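PDB 2VXG: enhancer of mRNA-decapping protein 4 homolog from Drosophila melanogaster, which seems to play a role in mRNA decapping during mRNA degradation and is required for silencing a subset of endogenous miRNA targets, here seen as its C-terminal domain. Local coordinates for residues I61-H71 with V100-F111; M3-L11 with L31-T39. All coordinates share one frame; numbering follows the deposited sequence.

Contact 1: I61-H71 with V100-F111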
loop_
_atom_site.group_PDB
_atom_site.type_symbol
_atom_site.label_atom_id
_atom_site.label_comp_id
_atom_site.label_asym_id
_atom_site.label_seq_id
_atom_site.Cartn_x
_atom_site.Cartn_y
_atom_site.Cartn_z
ATOM N N ILE A 61 0.834 -2.572 1.115
ATOM C CA ILE A 61 0.007 -3.389 0.209
ATOM C C ILE A 61 -0.984 -4.265 1.015
ATOM O O ILE A 61 -2.195 -4.310 0.691
ATOM C CB ILE A 61 0.851 -4.327 -0.721
ATOM C CG1 ILE A 61 1.486 -3.510 -1.861
ATOM C CG2 ILE A 61 -0.038 -5.422 -1.332
ATOM C CD1 ILE A 61 2.587 -4.272 -2.623
ATOM N N GLN A 62 -0.479 -4.898 2.038
ATOM C CA GLN A 62 -1.256 -5.686 2.914
ATOM C C GLN A 62 -2.408 -4.917 3.590
ATOM O O GLN A 62 -3.549 -5.289 3.516
ATOM C CB GLN A 62 -0.322 -6.373 3.883
ATOM C CG GLN A 62 -0.935 -7.400 4.716
ATOM C CD GLN A 62 -1.562 -6.863 5.970
ATOM O OE1 GLN A 62 -0.924 -6.171 6.732
ATOM N NE2 GLN A 62 -2.793 -7.197 6.200
ATOM N N GLN A 63 -2.074 -3.797 4.169
ATOM C CA GLN A 63 -2.983 -3.024 4.986
ATOM C C GLN A 63 -4.093 -2.326 4.178
ATOM O O GLN A 63 -5.249 -2.324 4.598
ATOM C CB GLN A 63 -2.219 -2.013 5.838
ATOM C CG GLN A 63 -1.353 -2.735 6.890
ATOM C CD GLN A 63 -1.061 -1.923 8.100
ATOM O OE1 GLN A 63 -1.708 -0.926 8.377
ATOM N NE2 GLN A 63 -0.029 -2.334 8.831
ATOM N N ILE A 64 -3.723 -1.754 3.044
ATOM C CA ILE A 64 -4.666 -1.081 2.162
ATOM C C ILE A 64 -5.692 -2.134 1.655
ATOM O O ILE A 64 -6.909 -1.870 1.634
ATOM C CB ILE A 64 -3.976 -0.376 0.975
ATOM C CG1 ILE A 64 -3.151 0.835 1.445
ATOM C CG2 ILE A 64 -5.065 0.077 -0.062
ATOM C CD1 ILE A 64 -2.268 1.456 0.358
ATOM N N SER A 65 -5.190 -3.297 1.242
ATOM C CA SER A 65 -6.042 -4.345 0.659
ATOM C C SER A 65 -6.790 -5.201 1.676
ATOM O O SER A 65 -7.756 -5.907 1.311
ATOM C CB SER A 65 -5.286 -5.262 -0.283
ATOM O OG SER A 65 -4.403 -6.154 0.363
ATOM N N ALA A 66 -6.325 -5.195 2.923
ATOM C CA ALA A 66 -6.995 -5.948 3.999
ATOM C C ALA A 66 -8.428 -5.463 4.203
ATOM O O ALA A 66 -9.282 -6.203 4.710
ATOM C CB ALA A 66 -6.214 -5.818 5.335
ATOM N N ASP A 67 -8.669 -4.201 3.889
ATOM C CA ASP A 67 -9.968 -3.631 4.047
ATOM C C ASP A 67 -10.264 -2.657 2.947
ATOM O O ASP A 67 -9.947 -1.478 3.064
ATOM C CB ASP A 67 -10.102 -2.943 5.411
ATOM C CG ASP A 67 -11.443 -2.290 5.597
ATOM O OD1 ASP A 67 -12.420 -2.700 4.923
ATOM O OD2 ASP A 67 -11.526 -1.364 6.437
ATOM N N MET A 68 -10.941 -3.153 1.902
ATOM C CA MET A 68 -11.267 -2.383 0.723
ATOM C C MET A 68 -12.756 -2.034 0.642
ATOM O O MET A 68 -13.291 -1.828 -0.459
ATOM C CB MET A 68 -10.866 -3.186 -0.527
ATOM C CG MET A 68 -9.381 -3.589 -0.524
ATOM S SD MET A 68 -8.811 -4.511 -1.979
ATOM C CE MET A 68 -8.957 -3.245 -3.237
ATOM N N THR A 69 -13.428 -1.945 1.786
ATOM C CA THR A 69 -14.845 -1.527 1.807
ATOM C C THR A 69 -15.020 -0.029 1.433
ATOM O O THR A 69 -16.009 0.355 0.801
ATOM C CB THR A 69 -15.566 -1.926 3.144
ATOM O OG1 THR A 69 -14.844 -1.432 4.266
ATOM C CG2 THR A 69 -15.639 -3.455 3.263
ATOM N N ASN A 70 -14.046 0.801 1.796
ATOM C CA ASN A 70 -13.957 2.154 1.272
ATOM C C ASN A 70 -12.600 2.364 0.590
ATOM O O ASN A 70 -11.844 3.285 0.894
ATOM C CB ASN A 70 -14.224 3.211 2.365
ATOM C CG ASN A 70 -14.718 4.560 1.785
ATOM O OD1 ASN A 70 -15.737 4.631 1.095
ATOM N ND2 ASN A 70 -13.976 5.631 2.067
ATOM N N HIS A 71 -12.334 1.478 -0.366
ATOM C CA HIS A 71 -11.271 1.660 -1.348
ATOM C C HIS A 71 -11.532 2.879 -2.236
ATOM O O HIS A 71 -12.666 3.114 -2.659
ATOM C CB HIS A 71 -11.131 0.408 -2.227
ATOM C CG HIS A 71 -9.841 0.352 -2.984
ATOM N ND1 HIS A 71 -8.613 0.266 -2.355
ATOM C CD2 HIS A 71 -9.589 0.351 -4.312
ATOM C CE1 HIS A 71 -7.661 0.219 -3.268
ATOM N NE2 HIS A 71 -8.221 0.284 -4.463
ATOM N N VAL A 100 2.342 -12.147 0.234
ATOM C CA VAL A 100 1.627 -10.869 0.254
ATOM C C VAL A 100 0.808 -10.690 -1.019
ATOM O O VAL A 100 -0.311 -10.257 -0.968
ATOM C CB VAL A 100 2.613 -9.711 0.438
ATOM C CG1 VAL A 100 1.964 -8.342 0.244
ATOM C CG2 VAL A 100 3.304 -9.851 1.819
ATOM N N LEU A 101 1.354 -11.062 -2.172
ATOM C CA LEU A 101 0.586 -10.869 -3.410
ATOM C C LEU A 101 -0.588 -11.804 -3.572
ATOM O O LEU A 101 -1.589 -11.436 -4.210
ATOM C CB LEU A 101 1.491 -10.958 -4.639
ATOM C CG LEU A 101 2.655 -9.999 -4.680
ATOM C CD1 LEU A 101 3.519 -10.256 -5.913
ATOM C CD2 LEU A 101 2.132 -8.568 -4.593
ATOM N N THR A 102 -0.450 -13.026 -3.071
ATOM C CA THR A 102 -1.531 -14.007 -3.093
ATOM C C THR A 102 -2.745 -13.500 -2.274
ATOM O O THR A 102 -3.908 -13.655 -2.678
ATOM C CB THR A 102 -1.014 -15.353 -2.532
ATOM O OG1 THR A 102 -0.029 -15.882 -3.427
ATOM C CG2 THR A 102 -2.126 -16.346 -2.360
ATOM N N GLU A 103 -2.460 -12.912 -1.112
ATOM C CA GLU A 103 -3.504 -12.333 -0.277
ATOM C C GLU A 103 -4.072 -11.030 -0.865
ATOM O O GLU A 103 -5.275 -10.800 -0.783
ATOM C CB GLU A 103 -2.966 -12.080 1.138
ATOM C CG GLU A 103 -4.032 -11.805 2.205
ATOM C CD GLU A 103 -5.092 -12.938 2.403
ATOM O OE1 GLU A 103 -4.914 -14.055 1.904
ATOM O OE2 GLU A 103 -6.116 -12.698 3.096
ATOM N N LEU A 104 -3.212 -10.196 -1.453
ATOM C CA LEU A 104 -3.642 -9.012 -2.182
ATOM C C LEU A 104 -4.617 -9.423 -3.290
ATOM O O LEU A 104 -5.691 -8.853 -3.429
ATOM C CB LEU A 104 -2.431 -8.265 -2.778
ATOM C CG LEU A 104 -2.781 -7.186 -3.815
ATOM C CD1 LEU A 104 -3.583 -6.038 -3.203
ATOM C CD2 LEU A 104 -1.543 -6.661 -4.532
ATOM N N TYR A 105 -4.225 -10.441 -4.059
ATOM C CA TYR A 105 -5.069 -10.982 -5.111
ATOM C C TYR A 105 -6.446 -11.422 -4.625
ATOM O O TYR A 105 -7.454 -11.073 -5.229
ATOM C CB TYR A 105 -4.380 -12.176 -5.783
ATOM C CG TYR A 105 -5.020 -12.498 -7.109
ATOM C CD1 TYR A 105 -4.535 -11.942 -8.278
ATOM C CD2 TYR A 105 -6.121 -13.346 -7.183
ATOM C CE1 TYR A 105 -5.096 -12.212 -9.463
ATOM C CE2 TYR A 105 -6.711 -13.624 -8.381
ATOM C CZ TYR A 105 -6.191 -13.041 -9.528
ATOM O OH TYR A 105 -6.754 -13.300 -10.732
ATOM N N ARG A 106 -6.440 -12.174 -3.518
ATOM C CA ARG A 106 -7.634 -12.744 -2.897
ATOM C C ARG A 106 -8.546 -11.616 -2.420
ATOM O O ARG A 106 -9.740 -11.638 -2.654
ATOM C CB ARG A 106 -7.227 -13.723 -1.745
ATOM C CG ARG A 106 -8.365 -14.533 -1.021
ATOM C CD ARG A 106 -7.794 -15.873 -0.390
ATOM N NE ARG A 106 -8.688 -16.617 0.514
ATOM C CZ ARG A 106 -9.408 -17.720 0.230
ATOM N NH1 ARG A 106 -9.443 -18.262 -0.984
ATOM N NH2 ARG A 106 -10.150 -18.271 1.182
ATOM N N ASN A 107 -7.965 -10.604 -1.771
ATOM C CA ASN A 107 -8.726 -9.429 -1.386
ATOM C C ASN A 107 -9.309 -8.625 -2.534
ATOM O O ASN A 107 -10.434 -8.103 -2.420
ATOM C CB ASN A 107 -7.881 -8.502 -0.489
ATOM C CG ASN A 107 -7.739 -9.043 0.916
ATOM O OD1 ASN A 107 -6.644 -9.119 1.470
ATOM N ND2 ASN A 107 -8.833 -9.434 1.490
ATOM N N CYS A 108 -8.532 -8.477 -3.613
ATOM C CA CYS A 108 -9.007 -7.792 -4.820
ATOM C C CYS A 108 -10.139 -8.575 -5.443
ATOM O O CYS A 108 -11.125 -7.993 -5.868
ATOM C CB CYS A 108 -7.880 -7.602 -5.866
ATOM S SG CYS A 108 -6.596 -6.397 -5.386
ATOM N N GLN A 109 -10.007 -9.900 -5.481
ATOM C CA GLN A 109 -11.108 -10.731 -6.001
ATOM C C GLN A 109 -12.422 -10.512 -5.199
ATOM O O GLN A 109 -13.508 -10.406 -5.780
ATOM C CB GLN A 109 -10.700 -12.211 -6.042
ATOM C CG GLN A 109 -11.097 -12.983 -4.827
ATOM C CD GLN A 109 -10.416 -14.352 -4.619
ATOM O OE1 GLN A 109 -9.441 -14.749 -5.321
ATOM N NE2 GLN A 109 -10.928 -15.061 -3.619
ATOM N N GLN A 110 -12.311 -10.401 -3.878
ATOM C CA GLN A 110 -13.487 -10.151 -3.016
ATOM C C GLN A 110 -14.036 -8.749 -3.224
ATOM O O GLN A 110 -15.247 -8.561 -3.283
ATOM C CB GLN A 110 -13.158 -10.435 -1.548
ATOM C CG GLN A 110 -12.805 -11.925 -1.357
ATOM C CD GLN A 110 -13.965 -12.840 -1.713
ATOM O OE1 GLN A 110 -15.046 -12.727 -1.133
ATOM N NE2 GLN A 110 -13.758 -13.738 -2.670
ATOM N N PHE A 111 -13.146 -7.782 -3.385
ATOM C CA PHE A 111 -13.544 -6.422 -3.703
ATOM C C PHE A 111 -14.317 -6.303 -5.018
ATOM O O PHE A 111 -15.359 -5.643 -5.088
ATOM C CB PHE A 111 -12.322 -5.521 -3.794
ATOM C CG PHE A 111 -12.630 -4.158 -4.327
ATOM C CD1 PHE A 111 -13.205 -3.214 -3.506
ATOM C CD2 PHE A 111 -12.298 -3.810 -5.640
ATOM C CE1 PHE A 111 -13.451 -1.925 -3.970
ATOM C CE2 PHE A 111 -12.571 -2.526 -6.129
ATOM C CZ PHE A 111 -13.157 -1.585 -5.259
#

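Contact 2: M3-L11 with L31-T39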
loop_
_atom_site.group_PDB
_atom_site.type_symbol
_atom_site.label_atom_id
_atom_site.label_comp_id
_atom_site.label_asym_id
_atom_site.label_seq_id
_atom_site.Cartn_x
_atom_site.Cartn_y
_atom_site.Cartn_z
ATOM N N MET A 3 0.367 10.901 17.451
ATOM C CA MET A 3 0.840 10.078 16.345
ATOM C C MET A 3 0.864 10.839 15.005
ATOM O O MET A 3 1.863 10.835 14.314
ATOM C CB MET A 3 0.009 8.779 16.207
ATOM C CG MET A 3 0.772 7.551 16.625
ATOM S SD MET A 3 -0.219 6.069 16.837
ATOM C CE MET A 3 0.849 5.084 17.830
ATOM N N GLY A 4 -0.261 11.433 14.619
ATOM C CA GLY A 4 -0.326 12.188 13.372
ATOM C C GLY A 4 0.713 13.304 13.307
ATOM O O GLY A 4 1.401 13.479 12.298
ATOM N N ASP A 5 0.825 14.044 14.404
ATOM C CA ASP A 5 1.827 15.083 14.582
ATOM C C ASP A 5 3.228 14.561 14.383
ATOM O O ASP A 5 4.029 15.167 13.661
ATOM C CB ASP A 5 1.742 15.702 15.981
ATOM C CG ASP A 5 0.484 16.590 16.178
ATOM O OD1 ASP A 5 -0.229 16.862 15.201
ATOM O OD2 ASP A 5 0.243 17.019 17.334
ATOM N N SER A 6 3.530 13.428 15.002
ATOM C CA SER A 6 4.861 12.841 14.874
ATOM C C SER A 6 5.141 12.454 13.434
ATOM O O SER A 6 6.246 12.646 12.929
ATOM C CB SER A 6 4.993 11.599 15.750
ATOM O OG SER A 6 6.218 10.948 15.510
ATOM N N ILE A 7 4.148 11.840 12.819
ATOM C CA ILE A 7 4.194 11.480 11.388
ATOM C C ILE A 7 4.437 12.672 10.483
ATOM O O ILE A 7 5.279 12.607 9.590
ATOM C CB ILE A 7 2.903 10.749 10.962
ATOM C CG1 ILE A 7 2.966 9.306 11.471
ATOM C CG2 ILE A 7 2.697 10.788 9.449
ATOM C CD1 ILE A 7 1.638 8.627 11.616
ATOM N N LYS A 8 3.728 13.769 10.711
ATOM C CA LYS A 8 3.930 14.946 9.862
ATOM C C LYS A 8 5.338 15.477 10.044
ATOM O O LYS A 8 5.987 15.846 9.079
ATOM C CB LYS A 8 2.871 16.013 10.124
ATOM C CG LYS A 8 1.497 15.478 9.856
ATOM C CD LYS A 8 0.520 16.526 9.446
ATOM C CE LYS A 8 0.103 17.356 10.611
ATOM N NZ LYS A 8 -0.756 18.422 10.086
ATOM N N GLN A 9 5.793 15.493 11.287
ATOM C CA GLN A 9 7.159 15.852 11.652
ATOM C C GLN A 9 8.226 15.047 10.894
ATOM O O GLN A 9 9.165 15.599 10.281
ATOM C CB GLN A 9 7.301 15.645 13.142
ATOM C CG GLN A 9 8.626 16.005 13.717
ATOM C CD GLN A 9 8.504 16.467 15.149
ATOM O OE1 GLN A 9 7.957 15.741 16.011
ATOM N NE2 GLN A 9 9.029 17.677 15.436
ATOM N N LEU A 10 8.080 13.729 10.961
ATOM C CA LEU A 10 9.020 12.791 10.314
ATOM C C LEU A 10 9.085 13.026 8.819
ATOM O O LEU A 10 10.162 13.161 8.266
ATOM C CB LEU A 10 8.626 11.344 10.648
ATOM C CG LEU A 10 8.945 11.024 12.114
ATOM C CD1 LEU A 10 8.297 9.745 12.628
ATOM C CD2 LEU A 10 10.480 11.016 12.306
ATOM N N LEU A 11 7.917 13.070 8.187
ATOM C CA LEU A 11 7.763 13.379 6.761
ATOM C C LEU A 11 8.378 14.700 6.350
ATOM O O LEU A 11 8.986 14.787 5.294
ATOM C CB LEU A 11 6.270 13.412 6.377
ATOM C CG LEU A 11 5.559 12.072 6.412
ATOM C CD1 LEU A 11 4.049 12.225 6.118
ATOM C CD2 LEU A 11 6.218 11.100 5.444
ATOM N N LEU A 31 -5.038 6.078 9.931
ATOM C CA LEU A 31 -3.762 6.772 10.123
ATOM C C LEU A 31 -2.819 6.595 8.920
ATOM O O LEU A 31 -2.116 7.528 8.535
ATOM C CB LEU A 31 -3.093 6.265 11.391
ATOM C CG LEU A 31 -1.816 7.009 11.776
ATOM C CD1 LEU A 31 -2.144 8.526 12.112
ATOM C CD2 LEU A 31 -1.229 6.233 12.994
ATOM N N VAL A 32 -2.839 5.406 8.338
ATOM C CA VAL A 32 -2.153 5.137 7.095
ATOM C C VAL A 32 -2.640 6.097 6.006
ATOM O O VAL A 32 -1.800 6.702 5.315
ATOM C CB VAL A 32 -2.296 3.656 6.651
ATOM C CG1 VAL A 32 -1.624 3.443 5.264
ATOM C CG2 VAL A 32 -1.672 2.714 7.707
ATOM N N GLU A 33 -3.966 6.219 5.844
ATOM C CA GLU A 33 -4.532 7.175 4.861
ATOM C C GLU A 33 -4.132 8.614 5.103
ATOM O O GLU A 33 -3.693 9.277 4.172
ATOM C CB GLU A 33 -6.031 7.049 4.749
ATOM C CG GLU A 33 -6.447 5.748 4.198
ATOM C CD GLU A 33 -7.963 5.617 4.073
ATOM O OE1 GLU A 33 -8.582 6.573 3.533
ATOM O OE2 GLU A 33 -8.515 4.553 4.516
ATOM N N PHE A 34 -4.205 9.069 6.359
ATOM C CA PHE A 34 -3.645 10.376 6.791
ATOM C C PHE A 34 -2.186 10.522 6.348
ATOM O O PHE A 34 -1.776 11.556 5.794
ATOM C CB PHE A 34 -3.763 10.491 8.346
ATOM C CG PHE A 34 -2.951 11.642 8.977
ATOM C CD1 PHE A 34 -3.513 12.907 9.129
ATOM C CD2 PHE A 34 -1.669 11.414 9.449
ATOM C CE1 PHE A 34 -2.807 13.943 9.716
ATOM C CE2 PHE A 34 -0.954 12.414 10.032
ATOM C CZ PHE A 34 -1.513 13.694 10.177
ATOM N N THR A 35 -1.393 9.486 6.600
ATOM C CA THR A 35 0.013 9.494 6.209
ATOM C C THR A 35 0.120 9.653 4.684
ATOM O O THR A 35 0.875 10.497 4.229
ATOM C CB THR A 35 0.751 8.226 6.701
ATOM O OG1 THR A 35 0.494 8.067 8.097
ATOM C CG2 THR A 35 2.255 8.280 6.452
ATOM N N LEU A 36 -0.645 8.866 3.916
ATOM C CA LEU A 36 -0.564 8.903 2.422
ATOM C C LEU A 36 -0.975 10.278 1.899
ATOM O O LEU A 36 -0.337 10.841 1.023
ATOM C CB LEU A 36 -1.440 7.840 1.781
ATOM C CG LEU A 36 -1.156 6.361 2.047
ATOM C CD1 LEU A 36 -2.239 5.535 1.389
ATOM C CD2 LEU A 36 0.180 5.955 1.561
ATOM N N ARG A 37 -2.026 10.816 2.510
ATOM C CA ARG A 37 -2.474 12.189 2.287
ATOM C C ARG A 37 -1.395 13.266 2.516
ATOM O O ARG A 37 -1.380 14.242 1.797
ATOM C CB ARG A 37 -3.759 12.397 3.106
ATOM C CG ARG A 37 -4.299 13.784 3.278
ATOM C CD ARG A 37 -5.312 13.785 4.458
ATOM N NE ARG A 37 -6.156 12.596 4.389
ATOM C CZ ARG A 37 -6.645 11.904 5.424
ATOM N NH1 ARG A 37 -6.432 12.256 6.685
ATOM N NH2 ARG A 37 -7.386 10.828 5.176
ATOM N N HIS A 38 -0.451 13.076 3.440
ATOM C CA HIS A 38 0.625 14.052 3.672
ATOM C C HIS A 38 1.977 13.698 3.113
ATOM O O HIS A 38 2.933 14.393 3.408
ATOM C CB HIS A 38 0.846 14.281 5.171
ATOM C CG HIS A 38 -0.264 15.016 5.815
ATOM N ND1 HIS A 38 -1.398 14.386 6.275
ATOM C CD2 HIS A 38 -0.457 16.338 6.007
ATOM C CE1 HIS A 38 -2.229 15.292 6.750
ATOM N NE2 HIS A 38 -1.684 16.480 6.597
ATOM N N THR A 39 2.127 12.601 2.391
ATOM C CA THR A 39 3.482 12.273 1.940
ATOM C C THR A 39 3.587 12.608 0.467
ATOM O O THR A 39 2.606 12.589 -0.255
ATOM C CB THR A 39 3.998 10.796 2.287
ATOM O OG1 THR A 39 4.300 10.034 1.107
ATOM C CG2 THR A 39 3.074 10.053 3.181
#

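Contact 1: I61-H71 with V100-F111
Ser65 and Leu104 bring the two backbones to 6.0 Å between their CA atoms, where the end of helix 54-66 runs nearly parallel to helix 91-114, at 19° between the short axes of 61-66 and 100-111. At the start of the contact, CG2 of Ile61 slots between Val100 and Leu104, 3.7 Å from Leu104 CD2; that methyl lies anti to the backbone N, while Ile61 also touches Ala82 of helix 73-85. Next comes Ser65, whose CB is pressed tightly against Leu104 CD1 at 3.5 Å. Its hydroxyl turns back to Ile61 O, 2.9 Å from OG, and the Ser65 N-H reaches the same oxygen from the other face of the carbonyl, so the polar end of this buried serine is satisfied within its own helix.

Further along, Met68 keeps the chain against helix 91-114. The methionine is bent at chi3 (67°), which puts CE over one face of the Phe111 ring, 4.2 Å from its centroid, and leaves SD oblique to it, a Met-aromatic contact. The same methyl sits over the centre of the His71 ring. His71 turns its edge toward the face of Phe111, the ring centroids 5.3 Å apart and the planes at 69°, a T-shaped pair; its NE2 is hydrogen-bonded to Gln76. A leucine in place of Phe111 would probably cost the histidine edge its aromatic face and take one of the two rings away from the Met68 methyl. The chemistry is thus aliphatic packing between the helices passing into a methionine-aromatic cluster at the turn, which ties the loop leading to helix 73-85 onto helix 91-114.

Contact 2: M3-L11 with L31-T39
Lys8 lies across Phe34 and His38 where helix 2-13 packs beside helix 29-38, the axes of 3-11 and 31-38 passing 10.3 Å apart at 30°. From CB the lysine sends CG, anti to the carbonyl carbon (chi1 -60°), to Phe34 CZ at 3.5 Å. CD is shared: it stays near the same CZ and also sits over one face of His38, 3.7 Å from the imidazole centroid, a CH-pi contact. CE still brushes Phe34 CZ, and NZ ends 4.1 Å from His38 NE2, too far for a bond. The turn of the imidazole is fixed within its own helix, since His38 ND1 donates almost straight to Phe34 O at 2.9 Å, the acceptor lying close to the ring plane.

Gly4 has no side chain to keep Phe34 off the backbone of helix 2-13, and Phe34 CE2 comes within 3.4 Å of Gly4 CA. Further in, Ile7 CD1 meets Leu31 CD1 and, at 3.7 Å, Thr35 OG1, a hydroxyl already bonded to Leu31 O. At the far end Leu11 CD2 lies by Thr39 CB, while Leu11 CD1 is 3.9 Å from His38 CB. Helix 16-25, which lies between these two helices in sequence, touches both through Leu11 on Ala19 and Thr35 on Ala23. The helices are therefore joined by carbon packing, with the polar groups of Thr35 and His38 bonded back into helix 29-38; a positive charge on His38 would probably be disfavoured by the nearby lysine amine.

Contact 2 closes before contact 1 opens along the chain, and the two lie on opposite sides of its centre, their own centres about 22 Å apart. They nonetheless touch where helix 54-66 packs on helix 29-38: Gln63 OE1 is 3.7 Å from Val32 CG2, and Ile64 CD1 is 4.2 Å from Leu36 CD1. Helix 29-38 thus presents one face to helix 2-13 and another to helix 54-66, which in turn carries the Ile61 and Ser65 face of contact 1. Helix 73-85 touches segments of both contacts, and its Lys75 NZ hydrogen-bonds to Asn70 O and forms a salt bridge with Glu33 OE2. Together these packings link the N-terminal helices to helix 91-114 within this all-helical C-terminal domain.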